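Local coordinates for protein putative 4-Hydroxy-2-oxoglutarate aldolase / 2-dehydro-3-deoxyphosphogluconate aldolase (Yersinia enterocolitica, PDB 3LM7) that probably belongs to the KDGP aldolase family, within the TIM-barrel clan, and binds a potassium ion between its two subunits, at residues Ile204-Ile207 / Ala208-Gly212; Ser172-Glu175 / Tyr176-Val179; Gly195-Leu198 / Asp199-Glu202. One frame throughout, in Å; residues are numbered along the deposited sequence.

Contact 1: residues Ile204-Ile207 / Ala208-Gly212; sequences IVQI and ALDAG. With K (potassium ion), chain E.
Gln206 and Asp210, one helical turn apart, join their side chains by a single hydrogen bond, NE2 of Gln206 to OD1 of Asp210 at 2.9 Å. With CG of Gln206 anti to the backbone N (chi1 -170°) and the chain then bending at chi2 (67°), the amide turns along the helix axis toward its partner. It reaches OD1 from above the carboxylate plane and not within it. Asp210 is therefore gripped on one oxygen, while CG of Gln206 lies 3.7 Å from OD2 of Asp210. The neighbouring ridge is apolar: Val205 and Leu209 run side by side, pointing the same way, with Val205 CG1 4.0 Å from Leu209 CD1. Beneath these side chains run i to i+4 backbone bonds, among them Asp210 N to Gln206 O at 2.8 Å and Ala211 N to Ile207 O at 3.1 Å.

The segments form the last turns of helix 201-211, which ends in a Schellman motif. Gly212, with its positive phi, is the C-prime residue, where the chain turns out of the helix: Val213 N returns to Ala208 O, and Gly212 N makes a weak bond to Leu209 O.

The same helix end supplies a metal site. Ala211 O binds the potassium ion at 2.6 Å, waters 1 to 4 fill further positions, and Ala211 O of the second subunit binds the same ion. Water 1 also donates to Asp210 O at 2.8 Å, so a second carbonyl of the final turn positions one of the metal's waters. Carbonyls at a helix C-terminus lie at the negative end of the helix dipole, which would be expected to suit a cation. Farther out, Ile247 of helix 234-247 packs on Val205, Gln206 and Leu209.

Contact 2: residues Ser172-Glu175 / Tyr176-Val179; sequences SIDE and YRFV
Arg177 folds back over the preceding turn to reach Asp174. Its CB already touches the backbone of that turn, 3.4 Å from Ile173 O, the oxygen that accepts the Arg177 N-H. From CB the chain starts out extended, CG anti to the backbone N and CD anti to CA. The bend comes at chi3 (-39°) and brings the guanidinium back beside Asp174, with Ile173 O over one of its faces. NH2 of Arg177 then lies 4.0 Å from Ile173 CG1. At the tip Arg177 NH1 makes the stronger half of a salt bridge, 3.0 Å to Asp174 OD1, which sits near the guanidinium plane but is met on the anti side and tilted out of the carboxylate plane. Arg177 NH2 adds a weak bond to Asp174 OD1 at 3.3 Å.

This i to i+3 ion pair decorates the first turns of helix 173-185, the crossover helix of a beta-alpha-beta unit between strands 161-164 and 189-192. Two waters brace it: water 6 joins Asp174 OD1 to Arg177 NH2, and water 5 donates to Asp174 O while weakly accepting from NH1.

Toward helix 201-211 the chemistry changes. Ile173 CD1 approaches the Tyr176 ring at 4.2 Å from CD2, while Tyr176 OH bonds to Ile204 O of that helix. Glu175 instead packs on Phe164 of strand 161-164, its OE1 held by the backbone N of Thr123.

Contact 3: residues Gly195-Leu198 / Asp199-Glu202; sequences GIDL and DNFE
Gly195 meets Asn200 through its carbonyl: Asn200 ND2 donates to Gly195 O at 3.1 Å, almost straight (170°) and with the acceptor in the plane of the amide. Next in sequence, Ile196 lays CG2 against the edge of the Phe201 ring, 3.9 Å from CD1, and keeps the same methyl close to Asn200 OD1.

Asp197 carries most of the polar work. Its backbone N donates to Asn200 OD1 at 2.8 Å, so both ends of that buried side-chain amide are spoken for by the loop. In return Asp197 OD1 accepts two backbone N-H groups, from Asp199 N at 2.9 Å and from Asn200 N at 3.0 Å. The first arrives from above the carboxylate plane, the second nearly along the C-O axis. Placing CG between the backbone N and carbonyl carbon (chi1 61°) lets this oxygen cover the amides ahead, as in an Asx turn. The reciprocal exchange between Asp197 and Asn200 has the bond pattern of a capping box, although regular helix is reached only at Phe201. Asp197 O adds a weak bond from Phe201 N. The carboxylate and amide planes are only 15° apart. Accepting two N-H groups would tend to stabilise the negative charge of Asp197.

Leu198 is linked by its carbonyl through water 7, which donates to Leu198 O and accepts from Glu202 N. The loop leads from strand 189-192 into helix 201-211, and Leu198 and Phe201 both lean on Leu240 of helix 234-247, where Glu202 forms a salt bridge with Lys246.

In the fold
Contacts 1 and 3 occupy opposite ends of helix 201-211, whereas contact 2 lies at the start of the preceding helix, 173-185. Contact 1 is the most buried; contacts 2 and 3 are partly exposed. Contact 1 touches both others: Ile207 CD1 and Ile173 CD1 approach to 3.4 Å, and Ile204 CD1 packs on Ile196 CG1. Contacts 2 and 3 do not touch, their nearest atoms being about 7 Å apart. The chemistry follows position: at a helix start, contact 3 receives backbone N-H groups with side-chain oxygen; at a helix end, contact 1 offers carbonyls to a cation; contact 2 has an exposed face, with paired charges bridged by water, and a buried one.

Contact 1: residues Ile204-Ile207 / Ala208-Gly212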
loop_
_atom_site.group_PDB
_atom_site.type_symbol
_atom_site.label_atom_id
_atom_site.label_comp_id
_atom_site.label_asym_id
_atom_site.label_seq_id
_atom_site.Cartn_x
_atom_site.Cartn_y
_atom_site.Cartn_z
ATOM N N ILE A 204 1.439 16.382 -10.419
ATOM C CA ILE A 204 2.081 15.143 -10.792
ATOM C C ILE A 204 1.941 14.059 -9.709
ATOM O O ILE A 204 1.606 12.887 -9.999
ATOM C CB ILE A 204 3.608 15.405 -11.193
ATOM C CG1 ILE A 204 3.661 16.005 -12.616
ATOM C CG2 ILE A 204 4.394 14.073 -11.112
ATOM C CD1 ILE A 204 5.039 16.680 -13.048
ATOM N N VAL A 205 2.159 14.457 -8.460
ATOM C CA VAL A 205 1.916 13.545 -7.354
ATOM C C VAL A 205 0.429 13.217 -7.166
ATOM O O VAL A 205 0.096 12.052 -6.929
ATOM C CB VAL A 205 2.548 14.067 -6.024
ATOM C CG1 VAL A 205 2.243 13.057 -4.848
ATOM C CG2 VAL A 205 4.101 14.280 -6.218
ATOM N N GLN A 206 -0.459 14.190 -7.347
ATOM C CA GLN A 206 -1.857 13.925 -7.117
ATOM C C GLN A 206 -2.324 12.860 -8.128
ATOM O O GLN A 206 -3.178 12.039 -7.824
ATOM C CB GLN A 206 -2.665 15.201 -7.368
ATOM C CG GLN A 206 -4.137 15.117 -6.921
ATOM C CD GLN A 206 -4.302 14.999 -5.414
ATOM O OE1 GLN A 206 -3.939 15.920 -4.670
ATOM N NE2 GLN A 206 -4.855 13.878 -4.961
ATOM N N ILE A 207 -1.840 12.940 -9.372
ATOM C CA ILE A 207 -2.250 11.920 -10.354
ATOM C C ILE A 207 -1.958 10.518 -9.857
ATOM O O ILE A 207 -2.787 9.607 -9.979
ATOM C CB ILE A 207 -1.501 12.181 -11.689
ATOM C CG1 ILE A 207 -2.208 13.310 -12.417
ATOM C CG2 ILE A 207 -1.426 10.887 -12.576
ATOM C CD1 ILE A 207 -1.331 13.867 -13.576
ATOM N N ALA A 208 -0.769 10.329 -9.281
ATOM C CA ALA A 208 -0.387 8.996 -8.745
ATOM C C ALA A 208 -1.268 8.626 -7.546
ATOM O O ALA A 208 -1.690 7.446 -7.423
ATOM C CB ALA A 208 1.156 8.946 -8.300
ATOM N N LEU A 209 -1.524 9.589 -6.646
ATOM C CA LEU A 209 -2.371 9.287 -5.498
ATOM C C LEU A 209 -3.804 8.970 -5.931
ATOM O O LEU A 209 -4.403 8.042 -5.393
ATOM C CB LEU A 209 -2.400 10.470 -4.507
ATOM C CG LEU A 209 -1.055 10.874 -3.904
ATOM C CD1 LEU A 209 -1.216 12.179 -3.006
ATOM C CD2 LEU A 209 -0.461 9.694 -3.035
ATOM N N ASP A 210 -4.349 9.709 -6.911
ATOM C CA ASP A 210 -5.745 9.463 -7.350
ATOM C C ASP A 210 -5.881 8.099 -8.049
ATOM O O ASP A 210 -6.922 7.479 -7.902
ATOM C CB ASP A 210 -6.242 10.534 -8.331
ATOM C CG ASP A 210 -6.502 11.900 -7.651
ATOM O OD1 ASP A 210 -6.469 12.007 -6.401
ATOM O OD2 ASP A 210 -6.712 12.864 -8.399
ATOM N N ALA A 211 -4.823 7.662 -8.762
ATOM C CA ALA A 211 -4.753 6.292 -9.332
ATOM C C ALA A 211 -4.723 5.194 -8.259
ATOM O O ALA A 211 -5.260 4.068 -8.477
ATOM C CB ALA A 211 -3.521 6.167 -10.288
ATOM N N GLY A 212 -4.192 5.516 -7.084
ATOM C CA GLY A 212 -4.159 4.567 -5.962
ATOM C C GLY A 212 -2.741 3.981 -5.762
ATOM O O GLY A 212 -2.564 2.981 -5.061
HETATM K K K E . -7.412 3.295 -9.823
HETATM O O HOH W 1 -8.802 5.408 -8.292
HETATM O O HOH W 2 -5.922 1.029 -10.991
HETATM O O HOH W 3 -9.636 2.240 -11.633
HETATM O O HOH W 4 -7.886 5.708 -11.197
#

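Contact 2: residues Ser172-Glu175 / Tyr176-Val179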
loop_
_atom_site.group_PDB
_atom_site.type_symbol
_atom_site.label_atom_id
_atom_site.label_comp_id
_atom_site.label_asym_id
_atom_site.label_seq_id
_atom_site.Cartn_x
_atom_site.Cartn_y
_atom_site.Cartn_z
ATOM N N SER A 172 4.005 14.368 -20.803
ATOM C CA SER A 172 3.671 12.975 -21.086
ATOM C C SER A 172 2.565 12.541 -20.124
ATOM O O SER A 172 2.498 11.380 -19.648
ATOM C CB SER A 172 4.952 12.125 -21.003
ATOM O OG SER A 172 5.487 12.210 -19.686
ATOM N N ILE A 173 1.643 13.468 -19.860
ATOM C CA ILE A 173 0.649 13.261 -18.799
ATOM C C ILE A 173 -0.276 12.068 -19.023
ATOM O O ILE A 173 -0.540 11.272 -18.112
ATOM C CB ILE A 173 -0.166 14.604 -18.519
ATOM C CG1 ILE A 173 -0.685 14.590 -17.113
ATOM C CG2 ILE A 173 -1.111 14.979 -19.639
ATOM C CD1 ILE A 173 0.570 14.831 -16.169
ATOM N N ASP A 174 -0.770 11.931 -20.243
ATOM C CA ASP A 174 -1.632 10.790 -20.541
ATOM C C ASP A 174 -0.882 9.465 -20.378
ATOM O O ASP A 174 -1.474 8.475 -19.861
ATOM C CB ASP A 174 -2.199 10.903 -21.942
ATOM C CG ASP A 174 -3.198 12.026 -22.043
ATOM O OD1 ASP A 174 -3.739 12.427 -20.974
ATOM O OD2 ASP A 174 -3.414 12.467 -23.168
ATOM N N GLU A 175 0.382 9.417 -20.833
ATOM C CA GLU A 175 1.168 8.170 -20.591
ATOM C C GLU A 175 1.426 7.886 -19.113
ATOM O O GLU A 175 1.345 6.742 -18.663
ATOM C CB GLU A 175 2.506 8.172 -21.321
ATOM C CG GLU A 175 2.348 8.082 -22.879
ATOM C CD GLU A 175 3.681 8.275 -23.568
ATOM O OE1 GLU A 175 4.494 7.348 -23.499
ATOM O OE2 GLU A 175 3.934 9.355 -24.148
ATOM N N TYR A 176 1.759 8.946 -18.379
ATOM C CA TYR A 176 2.057 8.864 -16.951
ATOM C C TYR A 176 0.819 8.364 -16.215
ATOM O O TYR A 176 0.937 7.480 -15.342
ATOM C CB TYR A 176 2.549 10.216 -16.433
ATOM C CG TYR A 176 2.665 10.338 -14.938
ATOM C CD1 TYR A 176 3.552 9.513 -14.209
ATOM C CD2 TYR A 176 1.936 11.296 -14.264
ATOM C CE1 TYR A 176 3.675 9.616 -12.838
ATOM C CE2 TYR A 176 2.057 11.449 -12.819
ATOM C CZ TYR A 176 2.905 10.591 -12.137
ATOM O OH TYR A 176 3.064 10.687 -10.772
ATOM N N ARG A 177 -0.347 8.881 -16.581
ATOM C CA ARG A 177 -1.534 8.560 -15.844
ATOM C C ARG A 177 -1.819 7.044 -15.993
ATOM O O ARG A 177 -2.225 6.350 -15.051
ATOM C CB ARG A 177 -2.730 9.398 -16.363
ATOM C CG ARG A 177 -4.008 9.133 -15.481
ATOM C CD ARG A 177 -5.242 9.992 -15.908
ATOM N NE ARG A 177 -4.862 11.367 -16.297
ATOM C CZ ARG A 177 -4.701 11.794 -17.564
ATOM N NH1 ARG A 177 -4.902 10.981 -18.662
ATOM N NH2 ARG A 177 -4.341 13.057 -17.746
ATOM N N PHE A 178 -1.644 6.571 -17.219
ATOM C CA PHE A 178 -1.841 5.161 -17.511
ATOM C C PHE A 178 -0.894 4.328 -16.663
ATOM O O PHE A 178 -1.313 3.300 -16.129
ATOM C CB PHE A 178 -1.609 4.883 -19.010
ATOM C CG PHE A 178 -2.017 3.477 -19.418
ATOM C CD1 PHE A 178 -3.238 3.233 -20.004
ATOM C CD2 PHE A 178 -1.144 2.392 -19.191
ATOM C CE1 PHE A 178 -3.593 1.882 -20.362
ATOM C CE2 PHE A 178 -1.503 1.066 -19.573
ATOM C CZ PHE A 178 -2.709 0.818 -20.154
ATOM N N VAL A 179 0.368 4.698 -16.619
ATOM C CA VAL A 179 1.377 3.944 -15.809
ATOM C C VAL A 179 0.957 3.917 -14.335
ATOM O O VAL A 179 1.082 2.871 -13.666
ATOM C CB VAL A 179 2.768 4.555 -15.980
ATOM C CG1 VAL A 179 3.806 4.010 -14.990
ATOM C CG2 VAL A 179 3.307 4.274 -17.477
HETATM O O HOH W 5 -4.152 8.145 -19.751
HETATM O O HOH W 6 -4.945 14.429 -19.948
#

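Contact 3: residues Gly195-Leu198 / Asp199-Glu202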
loop_
_atom_site.group_PDB
_atom_site.type_symbol
_atom_site.label_atom_id
_atom_site.label_comp_id
_atom_site.label_asym_id
_atom_site.label_seq_id
_atom_site.Cartn_x
_atom_site.Cartn_y
_atom_site.Cartn_z
ATOM N N GLY A 195 11.805 17.002 -15.173
ATOM C CA GLY A 195 11.048 18.248 -15.417
ATOM C C GLY A 195 10.053 18.616 -14.324
ATOM O O GLY A 195 9.161 19.442 -14.557
ATOM N N ILE A 196 10.190 18.023 -13.129
ATOM C CA ILE A 196 9.258 18.310 -12.024
ATOM C C ILE A 196 9.785 19.592 -11.388
ATOM O O ILE A 196 10.991 19.768 -11.229
ATOM C CB ILE A 196 9.181 17.150 -10.996
ATOM C CG1 ILE A 196 8.525 15.872 -11.703
ATOM C CG2 ILE A 196 8.391 17.580 -9.782
ATOM C CD1 ILE A 196 8.364 14.633 -10.725
ATOM N N ASP A 197 8.885 20.517 -11.110
ATOM C CA ASP A 197 9.303 21.743 -10.432
ATOM C C ASP A 197 8.282 22.054 -9.360
ATOM O O ASP A 197 7.364 21.287 -9.160
ATOM C CB ASP A 197 9.533 22.920 -11.427
ATOM C CG ASP A 197 8.291 23.286 -12.206
ATOM O OD1 ASP A 197 7.180 23.091 -11.703
ATOM O OD2 ASP A 197 8.459 23.726 -13.343
ATOM N N LEU A 198 8.410 23.208 -8.681
ATOM C CA LEU A 198 7.488 23.471 -7.578
ATOM C C LEU A 198 6.070 23.746 -8.042
ATOM O O LEU A 198 5.140 23.636 -7.238
ATOM C CB LEU A 198 8.006 24.698 -6.757
ATOM C CG LEU A 198 9.379 24.493 -6.108
ATOM C CD1 LEU A 198 9.856 25.778 -5.400
ATOM C CD2 LEU A 198 9.316 23.296 -5.090
ATOM N N ASP A 199 5.910 24.108 -9.311
ATOM C CA ASP A 199 4.561 24.457 -9.848
ATOM C C ASP A 199 3.790 23.267 -10.425
ATOM O O ASP A 199 2.553 23.300 -10.503
ATOM C CB ASP A 199 4.693 25.562 -10.886
ATOM C CG ASP A 199 5.121 26.887 -10.264
ATOM O OD1 ASP A 199 4.754 27.190 -9.075
ATOM O OD2 ASP A 199 5.822 27.625 -10.989
ATOM N N ASN A 200 4.483 22.214 -10.827
ATOM C CA ASN A 200 3.753 21.028 -11.369
ATOM C C ASN A 200 3.812 19.814 -10.420
ATOM O O ASN A 200 3.211 18.802 -10.685
ATOM C CB ASN A 200 4.202 20.654 -12.789
ATOM C CG ASN A 200 5.668 20.269 -12.852
ATOM O OD1 ASN A 200 6.268 19.842 -11.861
ATOM N ND2 ASN A 200 6.261 20.427 -14.026
ATOM N N PHE A 201 4.525 19.970 -9.298
ATOM C CA PHE A 201 4.746 18.876 -8.368
ATOM C C PHE A 201 3.438 18.399 -7.827
ATOM O O PHE A 201 3.183 17.208 -7.838
ATOM C CB PHE A 201 5.633 19.342 -7.214
ATOM C CG PHE A 201 5.823 18.302 -6.118
ATOM C CD1 PHE A 201 6.776 17.304 -6.274
ATOM C CD2 PHE A 201 5.059 18.358 -4.937
ATOM C CE1 PHE A 201 6.979 16.323 -5.219
ATOM C CE2 PHE A 201 5.235 17.421 -3.890
ATOM C CZ PHE A 201 6.206 16.405 -4.025
ATOM N N GLU A 202 2.591 19.306 -7.295
ATOM C CA GLU A 202 1.330 18.820 -6.732
ATOM C C GLU A 202 0.502 18.005 -7.749
ATOM O O GLU A 202 0.048 16.906 -7.428
ATOM C CB GLU A 202 0.459 19.993 -6.214
ATOM C CG GLU A 202 -0.889 19.508 -5.702
ATOM C CD GLU A 202 -1.633 20.629 -4.979
ATOM O OE1 GLU A 202 -1.044 21.692 -4.706
ATOM O OE2 GLU A 202 -2.782 20.410 -4.680
HETATM O O HOH W 7 2.717 22.104 -7.396
#